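Local atomic coordinates of beta-Lactamase/D-Alanine Carboxypeptidase (Pseudomonas syringae pv. tomato, PDB entry 5EVI), a protein that probably hydrolyses beta-lactam antibiotics to substituted beta-amino acids, as a member of the class C beta-lactamase family. Residues 95-100 and 159-164; 34-39 and 43-48; 133-138 and 218-223. All coordinates share one frame; numbering follows the deposited sequence.

Contact 1: residues 95-100 and 159-164; sequences TYMPPL and IGLLGV
Met97, present as selenomethionine, makes contact with both Leu161 and Val164 of the facing helix. Its CA-CB bond already points to segment 159-164, but CB itself stays 5.6 Å from Leu161 CD1. CG comes nearer, at 4.5 Å from Leu161 CD1. The chain then bends, with CE folded back rather than extended (chi2 -63°, chi3 -69°). SE lies against Val164 CG1 at 4.3 Å. This is the closest approach of the side chain to the helix. CE turns away from Val164 CG1 and stays 4.9 Å from Leu161 CD1, so it makes no close touch on the helix. It packs on Met136 instead.

The helix, 156-169, belongs to the helical part of the class C beta-lactamase fold. Its Ile159 touches Lys71, which probably belongs to the SxxK motif of this family. Arg168, further along the same helix, also meets Met97, Pro98 and Pro99.

The second touch comes from Leu100. Its CD1 sits against the fork of Leu161, 4.2 Å from CD2 and 4.3 Å from CD1 of that residue. Met97 CG approaches only the CD1 branch. Leu161 reaches both because its CG stands opposite the backbone N (chi1 -173°), which sends the isobutyl group out to the loop. A 3-10 segment at Pro98 and Pro99 separates Met97 from Leu100, and Leu100 N is hydrogen-bonded to Met97 O at 3.2 Å.

Contact 2: residues 34-39 and 43-48; sequences IAITRH and QFYNYG. With SO4 (sulfate ion), chain O.
Ile34 to Arg38 and Gln43 to Gly48 run antiparallel, their axes 4.9 Å apart at the nearest point and 166° between their directions. They form a beta hairpin at the border of the large antiparallel sheet of the beta-lactamase fold, with 43-48 as the outermost strand.

Ile34 with Tyr45 and Ile36 with Gln43 are hydrogen-bonded pairs. The bond from Ile34 N to Tyr45 O is 2.8 Å long. The one from Ile36 N to Gln43 O is 3.0 Å and nearly straight, 172° at the hydrogen. Each pair is closed by the return bond, Tyr45 N to Ile34 O and Gln43 N to Ile36 O. Between them, Ala35 and Phe44 form a non-hydrogen-bonded pair, where CA-H groups of both residues face carbonyl oxygens.

The side chains divide between two faces. On one, Ile36 CD1 reaches across to Tyr45 CE2 at 3.5 Å, approaching the ring at a slant. Its CG1 branch lies beside the backbone N (chi1 -52°), and from there CD1 extends over the neighbouring strand. Ile34 CD1 meets the edge of the next ring along, 4.3 Å from Tyr47 CE2. Helices 9-20 and 349-363 cover this face, and Tyr45 OH is hydrogen-bonded to Asp13. On the other face, covered by helix 232-243, Ala35 CB packs against Phe44 CE1 at 3.7 Å, and Ala35 touches Ile236. Phe44 also makes a cation-pi contact with Arg233.

The strand ends at a sulfate ion, probably from the crystallisation liquor. Arg21 NH1 bonds to it, and Gly48 N donates to sulfate O4 at 3.1 Å and more weakly to O1.

Contact 3: residues 133-138 and 218-223; sequences RQLMDY and PGILAA
Leu135 pushes one methyl group, CD2, against both Ile220 and Leu221. Its CG points away from the backbone N (chi1 -176°), so the branched end leaves the side of helix 132-138 and crosses to the turn. CD2 lies 3.8 Å from Ile220 CG2. It is equally close to Leu221 CD2, at 3.8 Å. The other branch, CD1, has a looser neighbour in Leu221 CD1 at 4.2 Å.

The two partners present themselves differently. Leu135 and Ile220 slide past one another in opposite directions, and Ile220 offers its short branch, CG2, rather than CD1. Leu221 instead runs at a slant to Leu135. Its CG lies beside its own backbone N, and CG too is 3.8 Å from Leu135 CD2. That methyl group is therefore met by the whole fork of Leu221.

Ile220 and Leu221 occupy the central positions of a type II beta turn from Gly219 to Ala222. Leu221 has the left-handed backbone conformation (phi 66°) expected at the third position of such a turn. It is also the N-cap residue of helix 222-226. The contact thus joins the start of that helix to helix 132-138.

No hydrogen bond or charge pair crosses between the segments. The attraction is dispersion and hydrophobic burial alone, so the contact depends on the fit of branched carbon chains and not on bond direction.

How the contacts relate
From the N terminus, contact 2 comes first. It closes only the short turn of the hairpin and is complete before the other two begin. Contacts 1 and 3 cross: segments 95-100 and 133-138 come first, then their partners 159-164 and 218-223 in the same order. Each closes a long loop. The two are neighbours, with centres about 12 Å apart, and they touch: Leu221 CD2 of contact 3 packs on Gly160 and Val164 of contact 1. Together they tie two loops to helices 156-169 and 132-138. Contact 2 joins two strands of the large sheet on the opposite side of the chain's centre, about 37 Å from contact 1 between centres.

Contact 1: residues 95-100 and 159-164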
loop_
_atom_site.group_PDB
_atom_site.type_symbol
_atom_site.label_atom_id
_atom_site.label_comp_id
_atom_site.label_asym_id
_atom_site.label_seq_id
_atom_site.Cartn_x
_atom_site.Cartn_y
_atom_site.Cartn_z
ATOM N N THR D 95 -14.408 21.084 -0.713
ATOM C CA THR D 95 -14.139 21.632 0.626
ATOM C C THR D 95 -12.642 21.809 0.930
ATOM O O THR D 95 -12.280 22.663 1.747
ATOM C CB THR D 95 -14.760 20.752 1.739
ATOM O OG1 THR D 95 -16.139 20.512 1.447
ATOM C CG2 THR D 95 -14.640 21.410 3.127
ATOM N N TYR D 96 -11.792 20.988 0.305
ATOM C CA TYR D 96 -10.335 21.055 0.503
ATOM C C TYR D 96 -9.504 21.305 -0.758
ATOM O O TYR D 96 -8.295 21.514 -0.643
ATOM C CB TYR D 96 -9.838 19.771 1.169
ATOM C CG TYR D 96 -10.702 19.320 2.303
ATOM C CD1 TYR D 96 -10.603 19.914 3.557
ATOM C CD2 TYR D 96 -11.640 18.309 2.120
ATOM C CE1 TYR D 96 -11.412 19.504 4.604
ATOM C CE2 TYR D 96 -12.451 17.892 3.156
ATOM C CZ TYR D 96 -12.333 18.492 4.393
ATOM O OH TYR D 96 -13.136 18.073 5.412
HETATM N N MSE D 97 -10.123 21.250 -1.940
HETATM C CA MSE D 97 -9.453 21.569 -3.201
HETATM C C MSE D 97 -10.236 22.709 -3.785
HETATM O O MSE D 97 -11.264 22.482 -4.430
HETATM C CB MSE D 97 -9.425 20.389 -4.185
HETATM C CG MSE D 97 -8.171 19.531 -4.060
HETATM SE SE MSE D 97 -6.514 20.519 -4.494
HETATM C CE MSE D 97 -6.819 20.759 -6.422
ATOM N N PRO D 98 -9.791 23.956 -3.534
ATOM C CA PRO D 98 -10.427 25.100 -4.191
ATOM C C PRO D 98 -10.402 25.055 -5.730
ATOM O O PRO D 98 -11.416 25.398 -6.345
ATOM C CB PRO D 98 -9.654 26.310 -3.644
ATOM C CG PRO D 98 -9.067 25.844 -2.361
ATOM C CD PRO D 98 -8.795 24.380 -2.532
ATOM N N PRO D 99 -9.284 24.604 -6.354
ATOM C CA PRO D 99 -9.299 24.476 -7.828
ATOM C C PRO D 99 -10.367 23.535 -8.441
ATOM O O PRO D 99 -10.599 23.598 -9.653
ATOM C CB PRO D 99 -7.886 23.966 -8.153
ATOM C CG PRO D 99 -7.047 24.411 -7.012
ATOM C CD PRO D 99 -7.937 24.340 -5.807
ATOM N N LEU D 100 -10.997 22.682 -7.628
ATOM C CA LEU D 100 -12.058 21.779 -8.087
ATOM C C LEU D 100 -13.450 22.133 -7.533
ATOM O O LEU D 100 -14.252 21.239 -7.263
ATOM C CB LEU D 100 -11.696 20.336 -7.708
ATOM C CG LEU D 100 -10.300 19.848 -8.104
ATOM C CD1 LEU D 100 -10.049 18.464 -7.526
ATOM C CD2 LEU D 100 -10.132 19.844 -9.617
ATOM N N ILE D 159 -6.431 8.052 -5.950
ATOM C CA ILE D 159 -5.640 7.952 -4.711
ATOM C C ILE D 159 -4.504 8.977 -4.657
ATOM O O ILE D 159 -4.171 9.471 -3.578
ATOM C CB ILE D 159 -5.118 6.513 -4.470
ATOM C CG1 ILE D 159 -4.555 6.347 -3.055
ATOM C CG2 ILE D 159 -4.075 6.117 -5.492
ATOM C CD1 ILE D 159 -5.602 6.472 -1.989
ATOM N N GLY D 160 -3.926 9.317 -5.811
ATOM C CA GLY D 160 -2.962 10.409 -5.890
ATOM C C GLY D 160 -3.536 11.732 -5.391
ATOM O O GLY D 160 -2.846 12.487 -4.696
ATOM N N LEU D 161 -4.799 11.995 -5.734
ATOM C CA LEU D 161 -5.514 13.189 -5.270
ATOM C C LEU D 161 -5.730 13.222 -3.747
ATOM O O LEU D 161 -5.779 14.301 -3.165
ATOM C CB LEU D 161 -6.867 13.326 -5.990
ATOM C CG LEU D 161 -7.675 14.605 -5.758
ATOM C CD1 LEU D 161 -6.890 15.837 -6.186
ATOM C CD2 LEU D 161 -8.998 14.521 -6.503
ATOM N N LEU D 162 -5.881 12.056 -3.113
ATOM C CA LEU D 162 -5.994 11.966 -1.646
ATOM C C LEU D 162 -4.734 12.500 -0.950
ATOM O O LEU D 162 -4.829 13.246 0.023
ATOM C CB LEU D 162 -6.277 10.521 -1.206
ATOM C CG LEU D 162 -6.584 10.231 0.267
ATOM C CD1 LEU D 162 -7.853 10.929 0.726
ATOM C CD2 LEU D 162 -6.694 8.729 0.494
ATOM N N GLY D 163 -3.563 12.127 -1.460
ATOM C CA GLY D 163 -2.290 12.649 -0.948
ATOM C C GLY D 163 -2.119 14.154 -1.119
ATOM O O GLY D 163 -1.572 14.824 -0.234
ATOM N N VAL D 164 -2.596 14.682 -2.249
ATOM C CA VAL D 164 -2.555 16.126 -2.537
ATOM C C VAL D 164 -3.477 16.899 -1.580
ATOM O O VAL D 164 -3.091 17.958 -1.080
ATOM C CB VAL D 164 -2.903 16.430 -4.023
ATOM C CG1 VAL D 164 -3.051 17.929 -4.276
ATOM C CG2 VAL D 164 -1.837 15.855 -4.948
#

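Contact 2: residues 34-39 and 43-48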
loop_
_atom_site.group_PDB
_atom_site.type_symbol
_atom_site.label_atom_id
_atom_site.label_comp_id
_atom_site.label_asym_id
_atom_site.label_seq_id
_atom_site.Cartn_x
_atom_site.Cartn_y
_atom_site.Cartn_z
ATOM N N ILE D 34 12.170 -11.094 3.611
ATOM C CA ILE D 34 10.916 -11.478 4.297
ATOM C C ILE D 34 11.035 -11.067 5.766
ATOM O O ILE D 34 12.029 -11.392 6.405
ATOM C CB ILE D 34 10.676 -13.006 4.186
ATOM C CG1 ILE D 34 10.496 -13.422 2.726
ATOM C CG2 ILE D 34 9.475 -13.455 5.025
ATOM C CD1 ILE D 34 10.546 -14.919 2.469
ATOM N N ALA D 35 10.054 -10.322 6.265
ATOM C CA ALA D 35 9.885 -10.045 7.696
ATOM C C ALA D 35 8.617 -10.733 8.183
ATOM O O ALA D 35 7.604 -10.670 7.501
ATOM C CB ALA D 35 9.762 -8.551 7.910
ATOM N N ILE D 36 8.675 -11.372 9.353
ATOM C CA ILE D 36 7.485 -11.917 10.023
ATOM C C ILE D 36 7.388 -11.350 11.435
ATOM O O ILE D 36 8.396 -11.242 12.127
ATOM C CB ILE D 36 7.526 -13.466 10.109
ATOM C CG1 ILE D 36 7.793 -14.077 8.730
ATOM C CG2 ILE D 36 6.207 -14.009 10.674
ATOM C CD1 ILE D 36 8.105 -15.560 8.771
ATOM N N THR D 37 6.173 -11.010 11.869
ATOM C CA THR D 37 5.959 -10.557 13.242
ATOM C C THR D 37 4.889 -11.467 13.854
ATOM O O THR D 37 3.908 -11.807 13.196
ATOM C CB THR D 37 5.646 -9.046 13.329
ATOM O OG1 THR D 37 5.540 -8.640 14.706
ATOM C CG2 THR D 37 4.389 -8.671 12.540
ATOM N N ARG D 38 5.141 -11.907 15.090
ATOM C CA ARG D 38 4.278 -12.862 15.790
ATOM C C ARG D 38 4.302 -12.466 17.268
ATOM O O ARG D 38 5.327 -12.645 17.943
ATOM C CB ARG D 38 4.799 -14.298 15.591
ATOM C CG ARG D 38 3.736 -15.311 15.198
ATOM C CD ARG D 38 3.030 -15.952 16.393
ATOM N NE ARG D 38 3.772 -17.093 16.914
ATOM C CZ ARG D 38 3.318 -17.972 17.814
ATOM N NH1 ARG D 38 4.106 -18.973 18.198
ATOM N NH2 ARG D 38 2.085 -17.879 18.323
ATOM N N HIS D 39 3.192 -11.901 17.747
ATOM C CA HIS D 39 3.091 -11.345 19.110
ATOM C C HIS D 39 4.235 -10.383 19.450
ATOM O O HIS D 39 4.794 -10.433 20.550
ATOM C CB HIS D 39 2.995 -12.477 20.147
ATOM C CG HIS D 39 1.808 -13.367 19.952
ATOM N ND1 HIS D 39 0.516 -12.936 20.149
ATOM C CD2 HIS D 39 1.717 -14.662 19.570
ATOM C CE1 HIS D 39 -0.323 -13.924 19.885
ATOM N NE2 HIS D 39 0.382 -14.986 19.544
ATOM N N GLN D 43 11.175 -11.767 13.135
ATOM C CA GLN D 43 12.128 -12.672 12.503
ATOM C C GLN D 43 12.356 -12.186 11.076
ATOM O O GLN D 43 11.423 -11.704 10.419
ATOM C CB GLN D 43 11.597 -14.107 12.495
ATOM C CG GLN D 43 11.274 -14.689 13.871
ATOM C CD GLN D 43 12.509 -15.106 14.665
ATOM O OE1 GLN D 43 13.405 -14.305 14.926
ATOM N NE2 GLN D 43 12.549 -16.373 15.067
ATOM N N PHE D 44 13.592 -12.320 10.600
ATOM C CA PHE D 44 13.965 -11.868 9.255
ATOM C C PHE D 44 14.631 -12.972 8.448
ATOM O O PHE D 44 15.410 -13.763 8.987
ATOM C CB PHE D 44 14.891 -10.664 9.337
ATOM C CG PHE D 44 14.248 -9.455 9.945
ATOM C CD1 PHE D 44 13.457 -8.609 9.166
ATOM C CD2 PHE D 44 14.413 -9.164 11.298
ATOM C CE1 PHE D 44 12.859 -7.492 9.724
ATOM C CE2 PHE D 44 13.815 -8.047 11.859
ATOM C CZ PHE D 44 13.038 -7.207 11.070
ATOM N N TYR D 45 14.306 -13.007 7.159
ATOM C CA TYR D 45 14.790 -14.011 6.225
ATOM C C TYR D 45 15.151 -13.312 4.932
ATOM O O TYR D 45 14.283 -12.736 4.280
ATOM C CB TYR D 45 13.707 -15.051 5.953
ATOM C CG TYR D 45 13.214 -15.700 7.204
ATOM C CD1 TYR D 45 13.923 -16.740 7.781
ATOM C CD2 TYR D 45 12.065 -15.244 7.844
ATOM C CE1 TYR D 45 13.497 -17.325 8.952
ATOM C CE2 TYR D 45 11.623 -15.836 9.015
ATOM C CZ TYR D 45 12.342 -16.880 9.563
ATOM O OH TYR D 45 11.911 -17.472 10.726
ATOM N N ASN D 46 16.430 -13.350 4.581
ATOM C CA ASN D 46 16.929 -12.695 3.387
ATOM C C ASN D 46 17.661 -13.700 2.505
ATOM O O ASN D 46 18.392 -14.560 3.008
ATOM C CB ASN D 46 17.827 -11.529 3.774
ATOM C CG ASN D 46 17.084 -10.459 4.566
ATOM O OD1 ASN D 46 16.244 -9.757 4.020
ATOM N ND2 ASN D 46 17.397 -10.327 5.856
ATOM N N TYR D 47 17.433 -13.597 1.194
ATOM C CA TYR D 47 17.992 -14.514 0.200
ATOM C C TYR D 47 18.412 -13.743 -1.046
ATOM O O TYR D 47 17.758 -12.766 -1.434
ATOM C CB TYR D 47 16.946 -15.568 -0.169
ATOM C CG TYR D 47 16.339 -16.228 1.049
ATOM C CD1 TYR D 47 17.072 -17.145 1.802
ATOM C CD2 TYR D 47 15.054 -15.896 1.485
ATOM C CE1 TYR D 47 16.530 -17.737 2.939
ATOM C CE2 TYR D 47 14.509 -16.481 2.617
ATOM C CZ TYR D 47 15.247 -17.406 3.334
ATOM O OH TYR D 47 14.707 -17.979 4.459
ATOM N N GLY D 48 19.517 -14.171 -1.652
ATOM C CA GLY D 48 19.966 -13.614 -2.926
ATOM C C GLY D 48 20.609 -12.248 -2.798
ATOM O O GLY D 48 20.975 -11.801 -1.691
HETATM S S SO4 O . 21.621 -16.892 -0.849
HETATM O O1 SO4 O . 20.217 -17.307 -0.640
HETATM O O2 SO4 O . 22.518 -17.925 -0.286
HETATM O O3 SO4 O . 21.886 -16.732 -2.299
HETATM O O4 SO4 O . 21.862 -15.600 -0.169
#

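Contact 3: residues 133-138 and 218-223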
loop_
_atom_site.group_PDB
_atom_site.type_symbol
_atom_site.label_atom_id
_atom_site.label_comp_id
_atom_site.label_asym_id
_atom_site.label_seq_id
_atom_site.Cartn_x
_atom_site.Cartn_y
_atom_site.Cartn_z
ATOM N N ARG D 133 -0.523 21.917 -13.494
ATOM C CA ARG D 133 -1.555 22.710 -14.193
ATOM C C ARG D 133 -2.484 21.814 -15.027
ATOM O O ARG D 133 -3.707 21.912 -14.917
ATOM C CB ARG D 133 -0.896 23.840 -15.031
ATOM C CG ARG D 133 -1.478 24.164 -16.407
ATOM C CD ARG D 133 -2.782 24.938 -16.338
ATOM N NE ARG D 133 -3.195 25.399 -17.662
ATOM C CZ ARG D 133 -4.217 26.221 -17.910
ATOM N NH1 ARG D 133 -4.975 26.707 -16.922
ATOM N NH2 ARG D 133 -4.488 26.565 -19.169
ATOM N N GLN D 134 -1.887 20.939 -15.833
ATOM C CA GLN D 134 -2.634 20.042 -16.722
ATOM C C GLN D 134 -3.423 18.959 -15.970
ATOM O O GLN D 134 -4.400 18.433 -16.505
ATOM C CB GLN D 134 -1.690 19.390 -17.748
ATOM C CG GLN D 134 -1.062 20.373 -18.735
ATOM C CD GLN D 134 0.095 19.781 -19.524
ATOM O OE1 GLN D 134 0.197 18.569 -19.687
ATOM N NE2 GLN D 134 0.977 20.640 -20.018
ATOM N N LEU D 135 -2.997 18.631 -14.746
ATOM C CA LEU D 135 -3.713 17.674 -13.887
ATOM C C LEU D 135 -5.037 18.215 -13.340
ATOM O O LEU D 135 -5.997 17.461 -13.207
ATOM C CB LEU D 135 -2.820 17.215 -12.723
ATOM C CG LEU D 135 -3.381 16.129 -11.785
ATOM C CD1 LEU D 135 -3.638 14.826 -12.528
ATOM C CD2 LEU D 135 -2.443 15.894 -10.611
HETATM N N MSE D 136 -5.084 19.501 -12.996
HETATM C CA MSE D 136 -6.334 20.129 -12.542
HETATM C C MSE D 136 -7.297 20.268 -13.693
HETATM O O MSE D 136 -8.496 20.101 -13.502
HETATM C CB MSE D 136 -6.098 21.481 -11.862
HETATM C CG MSE D 136 -5.172 21.409 -10.646
HETATM C CE MSE D 136 -3.847 19.879 -8.435
ATOM N N ASP D 137 -6.784 20.542 -14.896
ATOM C CA ASP D 137 -7.613 20.575 -16.113
ATOM C C ASP D 137 -8.265 19.213 -16.365
ATOM O O ASP D 137 -9.431 19.136 -16.774
ATOM C CB ASP D 137 -6.781 20.975 -17.340
ATOM C CG ASP D 137 -6.158 22.359 -17.215
ATOM O OD1 ASP D 137 -6.616 23.163 -16.373
ATOM O OD2 ASP D 137 -5.200 22.638 -17.967
ATOM N N TYR D 138 -7.501 18.147 -16.109
ATOM C CA TYR D 138 -8.022 16.782 -16.154
ATOM C C TYR D 138 -9.135 16.565 -15.113
ATOM O O TYR D 138 -10.223 16.083 -15.448
ATOM C CB TYR D 138 -6.892 15.753 -15.965
ATOM C CG TYR D 138 -7.416 14.350 -15.788
ATOM C CD1 TYR D 138 -8.036 13.691 -16.844
ATOM C CD2 TYR D 138 -7.334 13.692 -14.555
ATOM C CE1 TYR D 138 -8.546 12.414 -16.692
ATOM C CE2 TYR D 138 -7.842 12.409 -14.393
ATOM C CZ TYR D 138 -8.446 11.777 -15.468
ATOM O OH TYR D 138 -8.956 10.511 -15.347
ATOM N N PRO D 218 10.133 9.074 -12.897
ATOM C CA PRO D 218 9.270 10.085 -12.283
ATOM C C PRO D 218 7.944 10.196 -13.035
ATOM O O PRO D 218 7.803 9.668 -14.139
ATOM C CB PRO D 218 10.090 11.377 -12.406
ATOM C CG PRO D 218 10.980 11.148 -13.579
ATOM C CD PRO D 218 11.304 9.683 -13.562
ATOM N N GLY D 219 6.978 10.868 -12.432
ATOM C CA GLY D 219 5.671 11.010 -13.053
ATOM C C GLY D 219 4.741 11.835 -12.205
ATOM O O GLY D 219 5.052 12.153 -11.055
ATOM N N ILE D 220 3.589 12.166 -12.777
ATOM C CA ILE D 220 2.592 12.977 -12.092
ATOM C C ILE D 220 1.816 12.050 -11.157
ATOM O O ILE D 220 1.299 11.012 -11.585
ATOM C CB ILE D 220 1.636 13.695 -13.076
ATOM C CG1 ILE D 220 2.419 14.452 -14.171
ATOM C CG2 ILE D 220 0.709 14.643 -12.321
ATOM C CD1 ILE D 220 3.516 15.372 -13.661
ATOM N N LEU D 221 1.757 12.439 -9.885
ATOM C CA LEU D 221 1.204 11.630 -8.791
ATOM C C LEU D 221 2.022 10.359 -8.489
ATOM O O LEU D 221 1.511 9.414 -7.867
ATOM C CB LEU D 221 -0.293 11.322 -8.999
ATOM C CG LEU D 221 -1.193 12.548 -9.188
ATOM C CD1 LEU D 221 -2.617 12.118 -9.499
ATOM C CD2 LEU D 221 -1.164 13.464 -7.974
ATOM N N ALA D 222 3.298 10.367 -8.878
ATOM C CA ALA D 222 4.190 9.228 -8.660
ATOM C C ALA D 222 4.470 9.026 -7.177
ATOM O O ALA D 222 4.410 7.901 -6.666
ATOM C CB ALA D 222 5.497 9.435 -9.409
ATOM N N ALA D 223 4.784 10.128 -6.500
ATOM C CA ALA D 223 5.066 10.115 -5.065
ATOM C C ALA D 223 3.834 9.681 -4.260
ATOM O O ALA D 223 3.953 8.929 -3.294
ATOM C CB ALA D 223 5.570 11.477 -4.596
#